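Local coordinates for ferritin (Ulva pertusa, PDB 3VNX), which probably stores iron, oxidising Fe(II) as a ferroxidase and keeping the mineral inside a hollow shell of 24 four-helix-bundle subunits, at residues Leu142-Gln146 and Val161-Leu166; Glu135-Phe139 and Gln169-Val173; Glu35-Cys40 and Ile148-Asp154. One frame throughout, in Å; residues are numbered along the deposited sequence.

Contact 1: Leu142-Gln146 and Val161-Leu166; sequences LQALQ and VEGGLL. With CA (calcium ion), chain E.
The carboxylate of E162, whose end comes up to Q146, makes the shortest sound polar bond here: its OE1 holds a calcium ion at 2.8 Å. Its CG is wedged between the main-chain N and C (chi1 50°), and a bend at chi2 then brings the acid up to the end of the Q146 side chain, which it meets at a slant, the planes of the two flat groups only 16° apart. The rest of the interface is mostly hydrocarbon. V161 divides its two methyls between neighbouring residues of the facing helix: CG1 rests on CB of Q146 at 3.8 Å, while CG2 meets CD2 of L145 at 4.0 Å. One turn further on, L142 and L165 cross at about a right angle. Both branches of L142 are engaged, CD2 against CB of L165 (3.9 Å) and CD1 against the L165 carbonyl oxygen (3.6 Å). CD2 of L166 closes this end against CB of L142, at 4.3 Å.

The backbone of 161-166 is not regular: it makes a wider, pi-type turn across G163 and G164, with L166 N bonded to V161 O at 3.0 Å. The short segments run antiparallel as two neighbouring helices of the ferritin bundle, their axes 10.4 Å apart. L145 continues inward onto A43, I44 and Q47 of helix 38-66, and L165 onto H89 and L93 of helix 73-99, whereas E162 and L166 also pack on A155 of a second subunit. Apolar side chains thus join the helices within the bundle while an acid at the subunit border engages metal, an arrangement consistent with the acidic threefold channels of ferritin shells, where carboxylates would be expected to attract incoming cations.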
loop_
_atom_site.group_PDB
_atom_site.type_symbol
_atom_site.label_atom_id
_atom_site.label_comp_id
_atom_site.label_asym_id
_atom_site.label_seq_id
_atom_site.Cartn_x
_atom_site.Cartn_y
_atom_site.Cartn_z
ATOM N N LEU A 142 -20.501 33.272 -39.509
ATOM C CA LEU A 142 -20.877 31.881 -39.320
ATOM C C LEU A 142 -22.323 31.677 -39.758
ATOM O O LEU A 142 -22.624 30.697 -40.433
ATOM C CB LEU A 142 -20.646 31.416 -37.875
ATOM C CG LEU A 142 -19.176 31.089 -37.582
ATOM C CD1 LEU A 142 -18.909 30.884 -36.088
ATOM C CD2 LEU A 142 -18.726 29.883 -38.397
ATOM N N GLN A 143 -23.207 32.610 -39.389
ATOM C CA GLN A 143 -24.603 32.539 -39.811
ATOM C C GLN A 143 -24.739 32.460 -41.344
ATOM O O GLN A 143 -25.461 31.611 -41.885
ATOM C CB GLN A 143 -25.386 33.726 -39.253
ATOM C CG GLN A 143 -25.915 33.504 -37.832
ATOM C CD GLN A 143 -26.377 34.790 -37.182
ATOM O OE1 GLN A 143 -26.077 35.883 -37.665
ATOM N NE2 GLN A 143 -27.107 34.670 -36.082
ATOM N N ALA A 144 -24.028 33.341 -42.034
ATOM C CA ALA A 144 -23.962 33.310 -43.487
ATOM C C ALA A 144 -23.459 31.961 -44.009
ATOM O O ALA A 144 -23.964 31.441 -45.023
ATOM C CB ALA A 144 -23.063 34.463 -44.005
ATOM N N LEU A 145 -22.464 31.387 -43.330
ATOM C CA LEU A 145 -21.902 30.118 -43.799
ATOM C C LEU A 145 -22.955 29.023 -43.754
ATOM O O LEU A 145 -23.055 28.197 -44.665
ATOM C CB LEU A 145 -20.652 29.699 -43.013
ATOM C CG LEU A 145 -20.199 28.249 -43.259
ATOM C CD1 LEU A 145 -19.991 27.952 -44.725
ATOM C CD2 LEU A 145 -18.937 27.903 -42.478
ATOM N N GLN A 146 -23.764 29.015 -42.708
ATOM C CA GLN A 146 -24.779 27.974 -42.641
ATOM C C GLN A 146 -25.908 28.260 -43.646
ATOM O O GLN A 146 -26.538 27.329 -44.170
ATOM C CB GLN A 146 -25.275 27.766 -41.199
ATOM C CG GLN A 146 -26.501 28.551 -40.809
ATOM C CD GLN A 146 -27.793 27.916 -41.295
ATOM O OE1 GLN A 146 -28.014 26.702 -41.155
ATOM N NE2 GLN A 146 -28.660 28.743 -41.861
ATOM N N VAL A 161 -21.829 22.735 -39.013
ATOM C CA VAL A 161 -21.576 24.145 -38.761
ATOM C C VAL A 161 -22.294 24.619 -37.510
ATOM O O VAL A 161 -21.737 25.380 -36.713
ATOM C CB VAL A 161 -21.999 25.038 -39.966
ATOM C CG1 VAL A 161 -22.053 26.512 -39.563
ATOM C CG2 VAL A 161 -21.053 24.844 -41.134
ATOM N N GLU A 162 -23.530 24.174 -37.329
ATOM C CA GLU A 162 -24.343 24.757 -36.261
ATOM C C GLU A 162 -24.036 24.141 -34.904
ATOM O O GLU A 162 -24.034 24.831 -33.884
ATOM C CB GLU A 162 -25.843 24.726 -36.598
ATOM C CG GLU A 162 -26.344 23.386 -37.058
ATOM C CD GLU A 162 -27.478 23.484 -38.067
ATOM O OE1 GLU A 162 -28.085 22.431 -38.344
ATOM O OE2 GLU A 162 -27.760 24.592 -38.584
ATOM N N GLY A 163 -23.740 22.852 -34.896
ATOM C CA GLY A 163 -23.411 22.180 -33.654
ATOM C C GLY A 163 -22.001 22.489 -33.193
ATOM O O GLY A 163 -21.672 22.327 -32.019
ATOM N N GLY A 164 -21.157 22.929 -34.120
ATOM C CA GLY A 164 -19.774 23.215 -33.798
ATOM C C GLY A 164 -19.556 24.701 -33.618
ATOM O O GLY A 164 -20.046 25.285 -32.648
ATOM N N LEU A 165 -18.856 25.312 -34.572
ATOM C CA LEU A 165 -18.508 26.729 -34.506
ATOM C C LEU A 165 -19.670 27.679 -34.190
ATOM O O LEU A 165 -19.537 28.593 -33.365
ATOM C CB LEU A 165 -17.839 27.163 -35.809
ATOM C CG LEU A 165 -16.539 26.451 -36.181
ATOM C CD1 LEU A 165 -15.835 27.251 -37.264
ATOM C CD2 LEU A 165 -15.626 26.272 -34.979
ATOM N N LEU A 166 -20.801 27.488 -34.849
ATOM C CA LEU A 166 -21.892 28.435 -34.678
ATOM C C LEU A 166 -22.248 28.487 -33.203
ATOM O O LEU A 166 -22.231 29.550 -32.589
ATOM C CB LEU A 166 -23.112 28.019 -35.495
ATOM C CG LEU A 166 -23.978 29.115 -36.131
ATOM C CD1 LEU A 166 -25.409 28.624 -36.350
ATOM C CD2 LEU A 166 -23.984 30.385 -35.305
HETATM CA CA CA E . -29.851 20.739 -39.788
#

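Contact 2: Glu135-Phe139 and Gln169-Val173; sequences EKLNF and QVDAV
This is a buried, mixed polar and apolar packing of two antiparallel helices, with E135-F139 on helix 123-151 and Q169-V173 on helix 155-201. The segment axes approach to 9.4 Å. One straight hydrogen bond ties them: NE2 of Q169 gives its hydrogen to OE1 of E135 at 2.7 Å, with an N-H...O angle of 161°. The carboxylate oxygen accepts through its anti lone pair, the one turned away from OE2, and lies almost in the amide plane, so that the two flat groups are nearly coplanar. A bend at chi2 (61°) folds the Q169 chain to deliver the amide there. The other carboxylate oxygen, OE2, is bonded to the hydroxyl of Y58 on helix 38-66, so both ends of the acid are held and its rotation is fixed.

Such polar groups in the middle of a four-helix bundle are characteristic of ferritins, whose ferroxidase centre lies inside the bundle; the cluster here is consistent with that site. N138 fits the same setting: its amide is bonded to Q47 and E51, a calcium ion lies about 3 Å from its side chain, and ND2 comes within 3.5 Å of OE1 of Q169.

Beside the polar group the contact turns hydrocarbon. F139 crosses Q169 obliquely, CB on CG at 3.7 Å, and the far end of its ring, CZ, meets CG2 of V170 at 4.0 Å. V173 packs against the first turn of 135-139, CG2 lying 3.8 Å from the carbonyl O of E135 and CG1 4.1 Å from CG of K136. The lysine's chain then leads to a second subunit, where NZ is hydrogen-bonded to the backbone O of Y31, and V34 of that subunit packs on both K136 and F139.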
loop_
_atom_site.group_PDB
_atom_site.type_symbol
_atom_site.label_atom_id
_atom_site.label_comp_id
_atom_site.label_asym_id
_atom_site.label_seq_id
_atom_site.Cartn_x
_atom_site.Cartn_y
_atom_site.Cartn_z
ATOM N N GLU A 135 -15.969 39.284 -32.648
ATOM C CA GLU A 135 -16.681 38.048 -32.375
ATOM C C GLU A 135 -18.116 38.114 -32.890
ATOM O O GLU A 135 -18.612 37.156 -33.493
ATOM C CB GLU A 135 -16.643 37.736 -30.884
ATOM C CG GLU A 135 -15.247 37.472 -30.349
ATOM C CD GLU A 135 -14.626 36.248 -30.983
ATOM O OE1 GLU A 135 -15.392 35.394 -31.476
ATOM O OE2 GLU A 135 -13.384 36.136 -30.996
ATOM N N LYS A 136 -18.782 39.247 -32.666
ATOM C CA LYS A 136 -20.130 39.464 -33.233
ATOM C C LYS A 136 -20.094 39.368 -34.759
ATOM O O LYS A 136 -20.925 38.687 -35.372
ATOM C CB LYS A 136 -20.712 40.813 -32.796
ATOM C CG LYS A 136 -20.920 40.918 -31.274
ATOM C CD LYS A 136 -21.266 42.334 -30.812
ATOM C CE LYS A 136 -22.746 42.644 -30.990
ATOM N NZ LYS A 136 -23.115 44.044 -30.595
ATOM N N LEU A 137 -19.109 40.036 -35.363
ATOM C CA LEU A 137 -18.909 39.943 -36.799
ATOM C C LEU A 137 -18.810 38.471 -37.202
ATOM O O LEU A 137 -19.506 38.023 -38.125
ATOM C CB LEU A 137 -17.632 40.679 -37.214
ATOM C CG LEU A 137 -17.605 41.262 -38.631
ATOM C CD1 LEU A 137 -16.178 41.499 -39.106
ATOM C CD2 LEU A 137 -18.370 40.403 -39.625
ATOM N N ASN A 138 -17.949 37.712 -36.518
ATOM C CA ASN A 138 -17.763 36.326 -36.914
ATOM C C ASN A 138 -19.011 35.471 -36.695
ATOM O O ASN A 138 -19.226 34.493 -37.401
ATOM C CB ASN A 138 -16.561 35.686 -36.243
ATOM C CG ASN A 138 -16.096 34.452 -36.990
ATOM O OD1 ASN A 138 -16.363 34.323 -38.177
ATOM N ND2 ASN A 138 -15.420 33.537 -36.303
ATOM N N PHE A 139 -19.832 35.849 -35.720
ATOM C CA PHE A 139 -21.100 35.180 -35.495
ATOM C C PHE A 139 -21.956 35.313 -36.758
ATOM O O PHE A 139 -22.553 34.337 -37.246
ATOM C CB PHE A 139 -21.799 35.802 -34.292
ATOM C CG PHE A 139 -23.099 35.148 -33.928
ATOM C CD1 PHE A 139 -23.376 33.847 -34.311
ATOM C CD2 PHE A 139 -24.041 35.841 -33.178
ATOM C CE1 PHE A 139 -24.585 33.248 -33.967
ATOM C CE2 PHE A 139 -25.234 35.260 -32.819
ATOM C CZ PHE A 139 -25.514 33.950 -33.222
ATOM N N GLN A 169 -19.749 30.000 -30.995
ATOM C CA GLN A 169 -19.583 31.429 -31.197
ATOM C C GLN A 169 -20.578 32.186 -30.318
ATOM O O GLN A 169 -20.268 33.266 -29.792
ATOM C CB GLN A 169 -19.721 31.792 -32.680
ATOM C CG GLN A 169 -19.459 33.254 -32.992
ATOM C CD GLN A 169 -18.045 33.703 -32.633
ATOM O OE1 GLN A 169 -17.068 33.250 -33.225
ATOM N NE2 GLN A 169 -17.938 34.614 -31.675
ATOM N N VAL A 170 -21.750 31.594 -30.110
ATOM C CA VAL A 170 -22.717 32.160 -29.175
ATOM C C VAL A 170 -22.096 32.343 -27.784
ATOM O O VAL A 170 -22.106 33.440 -27.226
ATOM C CB VAL A 170 -23.987 31.283 -29.086
ATOM C CG1 VAL A 170 -24.933 31.802 -28.000
ATOM C CG2 VAL A 170 -24.686 31.234 -30.445
ATOM N N ASP A 171 -21.544 31.265 -27.229
ATOM C CA ASP A 171 -20.862 31.348 -25.942
ATOM C C ASP A 171 -19.755 32.398 -25.987
ATOM O O ASP A 171 -19.628 33.229 -25.088
ATOM C CB ASP A 171 -20.240 29.997 -25.587
ATOM C CG ASP A 171 -21.268 28.882 -25.488
ATOM O OD1 ASP A 171 -22.387 29.153 -25.005
ATOM O OD2 ASP A 171 -20.943 27.734 -25.887
ATOM N N ALA A 172 -18.942 32.352 -27.036
ATOM C CA ALA A 172 -17.848 33.307 -27.158
ATOM C C ALA A 172 -18.331 34.766 -27.084
ATOM O O ALA A 172 -17.754 35.578 -26.335
ATOM C CB ALA A 172 -17.042 33.055 -28.434
ATOM N N VAL A 173 -19.384 35.095 -27.845
ATOM C CA VAL A 173 -19.901 36.456 -27.826
ATOM C C VAL A 173 -20.333 36.910 -26.433
ATOM O O VAL A 173 -19.955 37.998 -25.993
ATOM C CB VAL A 173 -21.080 36.662 -28.792
ATOM C CG1 VAL A 173 -21.786 37.989 -28.475
ATOM C CG2 VAL A 173 -20.599 36.618 -30.240
#

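Contact 3: Glu35-Cys40 and Ile148-Asp154; sequences EYHIEC and IADKHKD
Different first torsions bring two imidazoles face to face: in H37 the ring swings anti to the backbone N (chi1 -167°), in H152 anti to the carbonyl carbon (chi1 -62°). The rings stack with centroids 3.7 Å apart and planes inclined by 27°, CE1 of H152 lying over the centre of the H37 ring. The pair joins a helix start to a helix end. H37 is the N-cap residue of helix 38-66, and helix 123-151 finishes in a Schellman motif, with K153 as the C-prime residue at positive phi and D154 N bonded to A149 O at 3.1 Å.

On the opposite face of the H152 ring, CG of K151 lies over the rim, and the lysine chain bends at chi3 to reach E39. There NZ forms a salt bridge with OE2 of E39 at 3.0 Å, met nearly end-on to the C-O bond. The sulfur of C40 nestles deeper, 4.1 Å from both CB of H152 and CA of A149 and 4.2 Å from CG2 of I148.

D154 starts the next helix, its OD1 capping N of L157 and pairing with R100. Its remaining oxygen reaches back across the contact through one water, which donates to OD2 of D154 at 2.9 Å and accepts from the backbone N of H37 at 2.8 Å.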
loop_
_atom_site.group_PDB
_atom_site.type_symbol
_atom_site.label_atom_id
_atom_site.label_comp_id
_atom_site.label_asym_id
_atom_site.label_seq_id
_atom_site.Cartn_x
_atom_site.Cartn_y
_atom_site.Cartn_z
ATOM N N GLU A 35 -22.472 14.926 -53.233
ATOM C CA GLU A 35 -23.416 16.033 -53.079
ATOM C C GLU A 35 -22.835 17.165 -52.247
ATOM O O GLU A 35 -23.484 17.690 -51.348
ATOM C CB GLU A 35 -24.714 15.547 -52.451
ATOM C CG GLU A 35 -25.521 14.653 -53.365
ATOM C CD GLU A 35 -26.080 15.420 -54.545
ATOM O OE1 GLU A 35 -26.182 16.662 -54.432
ATOM O OE2 GLU A 35 -26.410 14.790 -55.577
ATOM N N TYR A 36 -21.599 17.527 -52.560
ATOM C CA TYR A 36 -20.904 18.576 -51.850
ATOM C C TYR A 36 -20.637 19.739 -52.814
ATOM O O TYR A 36 -19.648 19.728 -53.550
ATOM C CB TYR A 36 -19.595 18.019 -51.240
ATOM C CG TYR A 36 -18.942 18.990 -50.283
ATOM C CD1 TYR A 36 -19.563 19.339 -49.087
ATOM C CD2 TYR A 36 -17.723 19.589 -50.586
ATOM C CE1 TYR A 36 -18.979 20.255 -48.206
ATOM C CE2 TYR A 36 -17.131 20.503 -49.709
ATOM C CZ TYR A 36 -17.771 20.835 -48.524
ATOM O OH TYR A 36 -17.193 21.741 -47.656
ATOM N N HIS A 37 -21.526 20.736 -52.786
ATOM C CA HIS A 37 -21.582 21.815 -53.779
ATOM C C HIS A 37 -20.365 22.723 -53.784
ATOM O O HIS A 37 -19.789 23.030 -52.737
ATOM C CB HIS A 37 -22.851 22.655 -53.567
ATOM C CG HIS A 37 -23.183 23.583 -54.706
ATOM N ND1 HIS A 37 -24.065 23.246 -55.710
ATOM C CD2 HIS A 37 -22.782 24.850 -54.972
ATOM C CE1 HIS A 37 -24.177 24.255 -56.558
ATOM N NE2 HIS A 37 -23.416 25.244 -56.128
ATOM N N ILE A 38 -19.979 23.174 -54.971
ATOM C CA ILE A 38 -18.790 24.019 -55.089
ATOM C C ILE A 38 -18.928 25.278 -54.264
ATOM O O ILE A 38 -17.962 25.760 -53.675
ATOM C CB ILE A 38 -18.500 24.406 -56.539
ATOM C CG1 ILE A 38 -19.712 25.129 -57.149
ATOM C CG2 ILE A 38 -18.097 23.162 -57.347
ATOM C CD1 ILE A 38 -19.476 25.627 -58.547
ATOM N N GLU A 39 -20.145 25.796 -54.204
ATOM C CA GLU A 39 -20.401 27.030 -53.483
ATOM C C GLU A 39 -20.164 26.805 -51.982
ATOM O O GLU A 39 -19.551 27.626 -51.302
ATOM C CB GLU A 39 -21.823 27.506 -53.784
ATOM C CG GLU A 39 -22.068 28.961 -53.492
ATOM C CD GLU A 39 -23.388 29.448 -54.060
ATOM O OE1 GLU A 39 -23.756 28.984 -55.159
ATOM O OE2 GLU A 39 -24.040 30.301 -53.411
ATOM N N CYS A 40 -20.637 25.674 -51.480
ATOM C CA CYS A 40 -20.343 25.268 -50.113
ATOM C C CYS A 40 -18.845 25.108 -49.891
ATOM O O CYS A 40 -18.291 25.693 -48.957
ATOM C CB CYS A 40 -21.065 23.962 -49.779
ATOM S SG CYS A 40 -22.869 24.135 -49.760
ATOM N N ILE A 148 -25.611 29.374 -46.685
ATOM C CA ILE A 148 -25.216 28.739 -47.935
ATOM C C ILE A 148 -25.419 27.226 -47.860
ATOM O O ILE A 148 -26.021 26.620 -48.754
ATOM C CB ILE A 148 -23.763 29.062 -48.312
ATOM C CG1 ILE A 148 -23.596 30.567 -48.557
ATOM C CG2 ILE A 148 -23.359 28.301 -49.573
ATOM C CD1 ILE A 148 -22.171 30.973 -48.950
ATOM N N ALA A 149 -24.915 26.619 -46.790
ATOM C CA ALA A 149 -25.151 25.200 -46.515
ATOM C C ALA A 149 -26.633 24.846 -46.615
ATOM O O ALA A 149 -26.997 23.839 -47.229
ATOM C CB ALA A 149 -24.605 24.822 -45.125
ATOM N N ASP A 150 -27.480 25.668 -45.993
ATOM C CA ASP A 150 -28.928 25.457 -46.024
ATOM C C ASP A 150 -29.489 25.602 -47.446
ATOM O O ASP A 150 -30.289 24.773 -47.899
ATOM C CB ASP A 150 -29.645 26.434 -45.080
ATOM C CG ASP A 150 -31.130 26.105 -44.913
ATOM O OD1 ASP A 150 -31.523 24.937 -45.134
ATOM O OD2 ASP A 150 -31.909 27.013 -44.559
ATOM N N LYS A 151 -29.059 26.662 -48.131
ATOM C CA LYS A 151 -29.456 26.917 -49.509
ATOM C C LYS A 151 -29.340 25.647 -50.358
ATOM O O LYS A 151 -30.298 25.248 -51.032
ATOM C CB LYS A 151 -28.595 28.048 -50.085
ATOM C CG LYS A 151 -28.792 28.315 -51.555
ATOM C CD LYS A 151 -28.393 29.740 -51.910
ATOM C CE LYS A 151 -26.886 29.936 -51.863
ATOM N NZ LYS A 151 -26.488 31.362 -52.120
ATOM N N HIS A 152 -28.178 24.998 -50.303
ATOM C CA HIS A 152 -27.936 23.831 -51.149
ATOM C C HIS A 152 -28.372 22.517 -50.476
ATOM O O HIS A 152 -28.059 21.409 -50.944
ATOM C CB HIS A 152 -26.471 23.800 -51.626
ATOM C CG HIS A 152 -26.093 24.978 -52.477
ATOM N ND1 HIS A 152 -26.252 24.988 -53.846
ATOM C CD2 HIS A 152 -25.579 26.187 -52.149
ATOM C CE1 HIS A 152 -25.836 26.148 -54.327
ATOM N NE2 HIS A 152 -25.428 26.896 -53.318
ATOM N N LYS A 153 -29.114 22.657 -49.380
ATOM C CA LYS A 153 -29.737 21.514 -48.731
ATOM C C LYS A 153 -28.723 20.433 -48.353
ATOM O O LYS A 153 -28.952 19.245 -48.564
ATOM C CB LYS A 153 -30.831 20.936 -49.638
ATOM C CG LYS A 153 -32.228 21.447 -49.307
ATOM C CD LYS A 153 -32.249 22.962 -49.105
ATOM C CE LYS A 153 -33.357 23.395 -48.142
ATOM N NZ LYS A 153 -33.167 22.783 -46.796
ATOM N N ASP A 154 -27.593 20.857 -47.804
ATOM C CA ASP A 154 -26.580 19.925 -47.359
ATOM C C ASP A 154 -26.731 19.790 -45.850
ATOM O O ASP A 154 -26.089 20.517 -45.082
ATOM C CB ASP A 154 -25.207 20.475 -47.713
ATOM C CG ASP A 154 -24.090 19.460 -47.526
ATOM O OD1 ASP A 154 -24.225 18.491 -46.735
ATOM O OD2 ASP A 154 -23.060 19.656 -48.186
HETATM O O HOH W 1 -23.386 21.014 -50.742
#

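In the fold
All three contacts draw on helix 123-151, read from its middle to its C-terminal end: contact 2, then contact 1, then contact 3. The first two pair it with helix 155-201 and are nested, contact 1 lying inside the loop closed by contact 2; their centres are 10 Å apart and they touch, CD1 of L142 packing on CB of Q169 at 3.6 Å. Contact 3 turns to the start of helix 38-66 instead, its centre 13 Å from that of contact 1 and 23 Å from that of contact 2, and alternates with both along the chain. One helix is therefore fixed to two bundle neighbours, and all three contacts also touch neighbouring subunits of the shell.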